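Local coordinates for malonyl CoA-acyl carrier protein transacylase (Burkholderia pseudomallei 1710b, PDB 3EZO), which probably transfers the malonyl group from malonyl-CoA to holo acyl carrier protein, the loading step that supplies malonyl units for fatty acid synthesis, at residues A[78-81]-A[82-86]; A[120-123]-A[124-128]; A[263-266]-A[267-270]. All coordinates share one frame; numbering follows the deposited sequence. Where two conformers were deposited one is given.

Interaction 1 (A[78-81]-A[82-86]); sequences ACYR and AWQQA
Gln84 reaches back one turn toward Tyr80 and Arg81 in the closing stretch of the alpha-helix 65-85, a side-chain contact at i-4 with Tyr80 and i-3 with Arg81 near a helix C-terminus. Its CB sits 3.5 Å from Arg81 O. With CG anti to its own carbonyl carbon (chi1 -68°), the chain runs back along the preceding turn, and CG comes to 3.6 Å from Tyr80 O. The amide carbon CD then lies 3.7 Å from Tyr80 CE2, the amide and ring planes turned 40° from each other. At the tip the two amide atoms part: OE1 comes to 3.6 Å from Arg81 CA, while NE2 stays beside Tyr80 CE2. These are van der Waals contacts of an amide set obliquely beside the ring and close to the backbone.

Arg81 CG also lies near OE1, and the chain then carries its guanidinium on to Glu41 in a salt bridge and to Thr38 in a hydrogen bond, tying this helix to helix 33-46. On another side of the helix, Trp83 packs against helix 306-314 and gives its indole N-H to Ala89 O. Ala82 also touches helix 306-314, through Leu309. The main chain keeps the regular pattern beneath these side chains, Gln84 N binding Tyr80 O and, at the last helical residue, Gln85 N donating to Arg81 O over 2.9 Å at an N-H...O angle of 170°.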
loop_
_atom_site.group_PDB
_atom_site.type_symbol
_atom_site.label_atom_id
_atom_site.label_comp_id
_atom_site.label_asym_id
_atom_site.label_seq_id
_atom_site.Cartn_x
_atom_site.Cartn_y
_atom_site.Cartn_z
ATOM N N ALA A 78 -0.489 -13.476 4.877
ATOM C CA ALA A 78 -1.216 -14.706 5.144
ATOM C C ALA A 78 -1.702 -15.281 3.851
ATOM O O ALA A 78 -1.631 -16.492 3.631
ATOM C CB ALA A 78 -2.421 -14.446 6.109
ATOM N N CYS A 79 -2.225 -14.418 2.992
ATOM C CA CYS A 79 -2.789 -14.848 1.734
ATOM C C CYS A 79 -1.705 -15.382 0.798
ATOM O O CYS A 79 -1.938 -16.354 0.041
ATOM C CB CYS A 79 -3.552 -13.725 1.053
ATOM S SG CYS A 79 -5.124 -13.269 1.795
ATOM N N TYR A 80 -0.531 -14.783 0.876
ATOM C CA TYR A 80 0.621 -15.227 0.088
ATOM C C TYR A 80 1.086 -16.589 0.544
ATOM O O TYR A 80 1.359 -17.452 -0.289
ATOM C CB TYR A 80 1.785 -14.212 0.109
ATOM C CG TYR A 80 2.911 -14.587 -0.861
ATOM C CD1 TYR A 80 2.743 -14.423 -2.212
ATOM C CD2 TYR A 80 4.091 -15.164 -0.416
ATOM C CE1 TYR A 80 3.726 -14.769 -3.112
ATOM C CE2 TYR A 80 5.098 -15.530 -1.311
ATOM C CZ TYR A 80 4.894 -15.338 -2.657
ATOM O OH TYR A 80 5.847 -15.683 -3.587
ATOM N N ARG A 81 1.200 -16.773 1.866
ATOM C CA ARG A 81 1.587 -18.054 2.422
ATOM C C ARG A 81 0.541 -19.158 2.064
ATOM O O ARG A 81 0.921 -20.281 1.785
ATOM C CB ARG A 81 1.839 -17.946 3.948
ATOM C CG ARG A 81 3.208 -17.393 4.351
ATOM C CD ARG A 81 3.362 -17.299 5.837
ATOM N NE ARG A 81 4.722 -17.028 6.320
ATOM C CZ ARG A 81 5.007 -16.696 7.578
ATOM N NH1 ARG A 81 4.035 -16.540 8.461
ATOM N NH2 ARG A 81 6.244 -16.468 7.981
ATOM N N ALA A 82 -0.751 -18.837 2.041
ATOM C CA ALA A 82 -1.812 -19.802 1.604
ATOM C C ALA A 82 -1.651 -20.187 0.139
ATOM O O ALA A 82 -1.887 -21.344 -0.273
ATOM C CB ALA A 82 -3.178 -19.209 1.811
ATOM N N TRP A 83 -1.306 -19.198 -0.679
ATOM C CA TRP A 83 -1.032 -19.448 -2.089
ATOM C C TRP A 83 0.081 -20.502 -2.215
ATOM O O TRP A 83 -0.061 -21.465 -2.942
ATOM C CB TRP A 83 -0.689 -18.139 -2.801
ATOM C CG TRP A 83 -0.159 -18.271 -4.194
ATOM C CD1 TRP A 83 1.131 -18.299 -4.554
ATOM C CD2 TRP A 83 -0.918 -18.355 -5.400
ATOM N NE1 TRP A 83 1.249 -18.377 -5.918
ATOM C CE2 TRP A 83 -0.004 -18.424 -6.462
ATOM C CE3 TRP A 83 -2.281 -18.397 -5.684
ATOM C CZ2 TRP A 83 -0.401 -18.517 -7.781
ATOM C CZ3 TRP A 83 -2.683 -18.491 -6.986
ATOM C CH2 TRP A 83 -1.738 -18.550 -8.036
ATOM N N GLN A 84 1.164 -20.336 -1.468
ATOM C CA GLN A 84 2.284 -21.289 -1.481
ATOM C C GLN A 84 1.905 -22.689 -0.980
ATOM O O GLN A 84 2.309 -23.674 -1.628
ATOM C CB GLN A 84 3.462 -20.791 -0.637
ATOM C CG GLN A 84 4.184 -19.566 -1.193
ATOM C CD GLN A 84 5.203 -19.026 -0.204
ATOM O OE1 GLN A 84 4.837 -18.604 0.885
ATOM N NE2 GLN A 84 6.489 -19.034 -0.578
ATOM N N GLN A 85 1.221 -22.740 0.186
ATOM C CA GLN A 85 0.718 -23.971 0.818
ATOM C C GLN A 85 -0.138 -24.757 -0.170
ATOM O O GLN A 85 -0.107 -25.985 -0.155
ATOM C CB GLN A 85 -0.042 -23.722 2.177
ATOM C CG GLN A 85 -0.381 -25.051 3.059
ATOM C CD GLN A 85 -1.543 -24.919 4.143
ATOM O OE1 GLN A 85 -1.637 -23.952 4.865
ATOM N NE2 GLN A 85 -2.376 -25.963 4.260
ATOM N N ALA A 86 -0.870 -24.045 -1.026
ATOM C CA ALA A 86 -1.691 -24.618 -2.071
ATOM C C ALA A 86 -0.898 -25.022 -3.299
ATOM O O ALA A 86 -1.477 -25.536 -4.260
ATOM C CB ALA A 86 -2.822 -23.621 -2.494
#

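Interaction 2 (A[120-123]-A[124-128]); sequences VRFR and AQAMQ
Phe122 O receives the shortest main-chain bond of this contact, from Ala126 N at 2.8 Å and almost straight at 175°. It belongs to the regular i to i+4 ladder of helix 113-128, and the next rung is Met127 N to Arg123 O. One turn apart on the helix, the side chains of these last two residues also meet. Arg123 sets out with CG anti to the backbone N (chi1 175°) and runs extended as far as NE, after which the guanidinium turns across the chain. Met127 starts the other way, CG anti to its carbonyl carbon, so that it folds back along the preceding turn and CG comes 3.2 Å from Arg123 O. Its SD consequently lies over one face of the guanidinium, above the centre of the group and 3.6 Å from Arg123 CZ. The same sulfur is 3.7 Å from Arg123 CG, touching the base of the chain as well as its end.

With the sulfur above the plane, the N-H groups remain directed outward to other partners. Arg123 NH1 binds Gln69, and NH2 binds both Gln256 and Ser98, the predicted active-site serine; the side chain also touches the predicted catalytic His207. Leu218 of helix 212-223 adds a further apolar neighbour. On another side of the helix Phe122 stacks with Tyr221, while its CE2 approaches Ala126 CB at 4.2 Å.

A polarisable thioether over the flat guanidinium, with amide and hydroxyl oxygens at its nitrogens, would hold a buried arginine in one orientation. In malonyl-CoA:ACP transacylases the corresponding arginine pairs with the malonyl carboxylate, and Arg123 is probably placed for that role.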
loop_
_atom_site.group_PDB
_atom_site.type_symbol
_atom_site.label_atom_id
_atom_site.label_comp_id
_atom_site.label_asym_id
_atom_site.label_seq_id
_atom_site.Cartn_x
_atom_site.Cartn_y
_atom_site.Cartn_z
ATOM N N VAL A 120 6.552 -2.037 10.356
ATOM C CA VAL A 120 5.390 -1.317 9.870
ATOM C C VAL A 120 4.579 -0.708 11.001
ATOM O O VAL A 120 3.957 0.331 10.807
ATOM C CB VAL A 120 4.512 -2.128 8.905
ATOM C CG1 VAL A 120 5.386 -2.693 7.800
ATOM C CG2 VAL A 120 3.727 -3.239 9.659
ATOM N N ARG A 121 4.609 -1.318 12.184
ATOM C CA ARG A 121 4.057 -0.652 13.385
ATOM C C ARG A 121 4.775 0.672 13.628
ATOM O O ARG A 121 4.153 1.733 13.812
ATOM C CB ARG A 121 4.201 -1.537 14.611
ATOM C CG ARG A 121 3.596 -0.956 15.862
ATOM C CD ARG A 121 3.575 -2.001 16.984
ATOM N NE ARG A 121 4.942 -2.420 17.332
ATOM C CZ ARG A 121 5.269 -3.262 18.311
ATOM N NH1 ARG A 121 4.349 -3.814 19.084
ATOM N NH2 ARG A 121 6.538 -3.553 18.502
ATOM N N PHE A 122 6.096 0.609 13.607
ATOM C CA PHE A 122 6.897 1.818 13.752
ATOM C C PHE A 122 6.608 2.838 12.625
ATOM O O PHE A 122 6.390 4.018 12.887
ATOM C CB PHE A 122 8.369 1.490 13.783
ATOM C CG PHE A 122 9.224 2.711 13.948
ATOM C CD1 PHE A 122 9.489 3.219 15.220
ATOM C CD2 PHE A 122 9.697 3.417 12.824
ATOM C CE1 PHE A 122 10.279 4.355 15.389
ATOM C CE2 PHE A 122 10.454 4.568 12.990
ATOM C CZ PHE A 122 10.735 5.037 14.270
ATOM N N ARG A 123 6.568 2.364 11.375
ATOM C CA ARG A 123 6.245 3.230 10.252
ATOM C C ARG A 123 4.925 3.965 10.507
ATOM O O ARG A 123 4.814 5.175 10.276
ATOM C CB ARG A 123 6.106 2.411 8.977
ATOM C CG ARG A 123 5.641 3.214 7.761
ATOM C CD ARG A 123 5.650 2.293 6.516
ATOM N NE ARG A 123 5.367 2.969 5.222
ATOM C CZ ARG A 123 4.168 3.122 4.682
ATOM N NH1 ARG A 123 3.043 2.735 5.320
ATOM N NH2 ARG A 123 4.068 3.698 3.498
ATOM N N ALA A 124 3.911 3.227 10.948
ATOM C CA ALA A 124 2.606 3.836 11.262
ATOM C C ALA A 124 2.753 4.935 12.303
ATOM O O ALA A 124 2.221 6.039 12.118
ATOM C CB ALA A 124 1.582 2.781 11.708
ATOM N N GLN A 125 3.486 4.661 13.372
ATOM C CA GLN A 125 3.715 5.639 14.456
ATOM C C GLN A 125 4.421 6.911 13.921
ATOM O O GLN A 125 3.975 8.041 14.198
ATOM C CB GLN A 125 4.505 4.966 15.606
ATOM C CG GLN A 125 5.471 5.875 16.452
ATOM C CD GLN A 125 4.747 6.916 17.299
ATOM O OE1 GLN A 125 3.677 6.644 17.895
ATOM N NE2 GLN A 125 5.333 8.121 17.372
ATOM N N ALA A 126 5.496 6.699 13.141
ATOM C CA ALA A 126 6.243 7.757 12.506
ATOM C C ALA A 126 5.396 8.656 11.616
ATOM O O ALA A 126 5.480 9.860 11.697
ATOM C CB ALA A 126 7.425 7.153 11.675
ATOM N N MET A 127 4.638 8.055 10.711
ATOM C CA MET A 127 3.818 8.793 9.772
ATOM C C MET A 127 2.671 9.576 10.471
ATOM O O MET A 127 2.298 10.693 10.055
ATOM C CB MET A 127 3.242 7.851 8.726
ATOM C CG MET A 127 4.317 7.150 7.825
ATOM S SD MET A 127 3.489 6.053 6.621
ATOM C CE MET A 127 2.875 7.233 5.454
ATOM N N GLN A 128 2.135 9.003 11.548
ATOM C CA GLN A 128 1.021 9.637 12.248
ATOM C C GLN A 128 1.488 10.835 13.101
ATOM O O GLN A 128 0.707 11.710 13.390
ATOM C CB GLN A 128 0.264 8.588 13.081
ATOM C CG GLN A 128 -1.003 9.091 13.753
ATOM C CD GLN A 128 -2.045 9.568 12.750
ATOM O OE1 GLN A 128 -2.609 10.659 12.939
ATOM N NE2 GLN A 128 -2.266 8.796 11.649
#

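Interaction 3 (A[263-266]-A[267-270]); sequences WVEC and VQHI
Trp263 and Val267 meet face to methyl one turn apart at the start of helix 263-272. Val267 CG2 lies above one face of the indole, 3.4 Å from the plane and displaced toward the rim, with Trp263 NE1 at 3.5 Å and CE2 at 3.7 Å. The contact is a CH-pi type of packing in which one branch of the valine does the touching. That branch stands anti to the carbonyl carbon of Val267, which swings it back toward the preceding turn, while Trp263 CG is anti to its own backbone N (chi1 -176°) and carries the indole alongside the helix to receive it.

One residue on, the pattern recurs with a polar partner. Val264 and Gln268 lie side by side and point the same way, Val264 CG1 resting 3.6 Å from Gln268 NE2. Gln268 CG comes to 3.3 Å from Val264 O, and the extended chain then brings OE1 near Glu265 CA. The carboxylate of Glu265 is engaged by Arg262 in a salt bridge. Beneath the side chains, Val267 N donates to Trp263 O at 172° and Gln268 N to Val264 O over 3.0 Å, fixing the one-turn spacing.

Farther out, the indole touches Leu287, Leu290 and Ile294 of helix 286-294 and meets the ring of His97, next to the predicted active-site Ser98. Ile294 also touches Val267, and Ile270 reaches Ile93 and Ala12, on strands 93-96 and 11-15 of the parallel sheet.

Dispersion between a methyl and a broad aromatic face, with aliphatic side chains around it, probably helps to fix the indole's position. Largely nonpolar contacts thus hold a ring that borders the probable nucleophile elbow through His97.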
loop_
_atom_site.group_PDB
_atom_site.type_symbol
_atom_site.label_atom_id
_atom_site.label_comp_id
_atom_site.label_asym_id
_atom_site.label_seq_id
_atom_site.Cartn_x
_atom_site.Cartn_y
_atom_site.Cartn_z
ATOM N N TRP A 263 1.613 4.536 -8.557
ATOM C CA TRP A 263 1.065 3.189 -8.668
ATOM C C TRP A 263 0.743 2.811 -10.118
ATOM O O TRP A 263 1.053 1.695 -10.563
ATOM C CB TRP A 263 -0.157 2.996 -7.768
ATOM C CG TRP A 263 -0.625 1.576 -7.854
ATOM C CD1 TRP A 263 -1.766 1.123 -8.460
ATOM C CD2 TRP A 263 0.091 0.405 -7.418
ATOM N NE1 TRP A 263 -1.829 -0.240 -8.377
ATOM C CE2 TRP A 263 -0.704 -0.714 -7.744
ATOM C CE3 TRP A 263 1.293 0.201 -6.755
ATOM C CZ2 TRP A 263 -0.308 -2.035 -7.442
ATOM C CZ3 TRP A 263 1.686 -1.087 -6.464
ATOM C CH2 TRP A 263 0.896 -2.201 -6.830
ATOM N N VAL A 264 0.136 3.732 -10.852
ATOM C CA VAL A 264 -0.082 3.548 -12.280
ATOM C C VAL A 264 1.200 3.104 -12.951
ATOM O O VAL A 264 1.237 2.102 -13.647
ATOM C CB VAL A 264 -0.662 4.852 -12.948
ATOM C CG1 VAL A 264 -0.688 4.752 -14.500
ATOM C CG2 VAL A 264 -2.039 5.144 -12.398
ATOM N N GLU A 265 2.286 3.815 -12.706
ATOM C CA GLU A 265 3.562 3.510 -13.341
ATOM C C GLU A 265 4.133 2.154 -12.956
ATOM O O GLU A 265 4.778 1.484 -13.774
ATOM C CB GLU A 265 4.555 4.636 -13.019
ATOM C CG GLU A 265 4.222 5.921 -13.765
ATOM C CD GLU A 265 5.086 7.074 -13.319
ATOM O OE1 GLU A 265 4.752 7.710 -12.296
ATOM O OE2 GLU A 265 6.135 7.306 -13.957
ATOM N N CYS A 266 3.899 1.733 -11.709
ATOM C CA CYS A 266 4.382 0.416 -11.262
ATOM C C CYS A 266 3.702 -0.700 -12.056
ATOM O O CYS A 266 4.356 -1.634 -12.527
ATOM C CB CYS A 266 4.125 0.213 -9.788
ATOM S SG CYS A 266 5.216 1.152 -8.705
ATOM N N VAL A 267 2.387 -0.562 -12.205
ATOM C CA VAL A 267 1.574 -1.493 -13.005
ATOM C C VAL A 267 2.009 -1.503 -14.482
ATOM O O VAL A 267 2.157 -2.565 -15.073
ATOM C CB VAL A 267 0.060 -1.179 -12.884
ATOM C CG1 VAL A 267 -0.743 -2.034 -13.840
ATOM C CG2 VAL A 267 -0.452 -1.393 -11.403
ATOM N N GLN A 268 2.248 -0.320 -15.056
ATOM C CA GLN A 268 2.729 -0.234 -16.421
ATOM C C GLN A 268 4.100 -0.851 -16.579
ATOM O O GLN A 268 4.378 -1.468 -17.597
ATOM C CB GLN A 268 2.747 1.225 -16.870
ATOM C CG GLN A 268 1.341 1.807 -16.919
ATOM C CD GLN A 268 1.321 3.273 -17.210
ATOM O OE1 GLN A 268 2.257 4.014 -16.871
ATOM N NE2 GLN A 268 0.235 3.716 -17.856
ATOM N N HIS A 269 4.949 -0.703 -15.556
ATOM C CA HIS A 269 6.286 -1.296 -15.559
ATOM C C HIS A 269 6.135 -2.808 -15.640
ATOM O O HIS A 269 6.832 -3.470 -16.429
ATOM C CB HIS A 269 7.091 -0.892 -14.321
ATOM C CG HIS A 269 8.410 -1.567 -14.230
ATOM N ND1 HIS A 269 9.587 -0.934 -14.553
ATOM C CD2 HIS A 269 8.741 -2.840 -13.898
ATOM C CE1 HIS A 269 10.592 -1.776 -14.384
ATOM N NE2 HIS A 269 10.101 -2.947 -14.008
ATOM N N ILE A 270 5.210 -3.338 -14.840
ATOM C CA ILE A 270 4.955 -4.788 -14.785
ATOM C C ILE A 270 4.509 -5.301 -16.158
ATOM O O ILE A 270 5.038 -6.290 -16.643
ATOM C CB ILE A 270 3.914 -5.131 -13.662
ATOM C CG1 ILE A 270 4.601 -4.954 -12.279
ATOM C CG2 ILE A 270 3.343 -6.529 -13.891
ATOM C CD1 ILE A 270 3.660 -4.873 -11.115
#

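From the N terminus the three contacts come in series, each within one continuous helical stretch, so none closes a long loop and none nests in or crosses another. Interaction 1 ends helix 65-85, where the chain turns toward strand 93-96, and ties that helix to helices 33-46 and 306-314. Interaction 2 follows at the end of helix 113-128, yet it meets the earlier part of helix 65-85 through Gln69. Interaction 3 opens helix 263-272, packed on strands 11-15 and 93-96. The contacts do not touch; interactions 2 and 3 have centres about 25 Å apart on opposite sides of the chain's centre, with Arg123 and Trp263 both touching the probable nucleophile elbow.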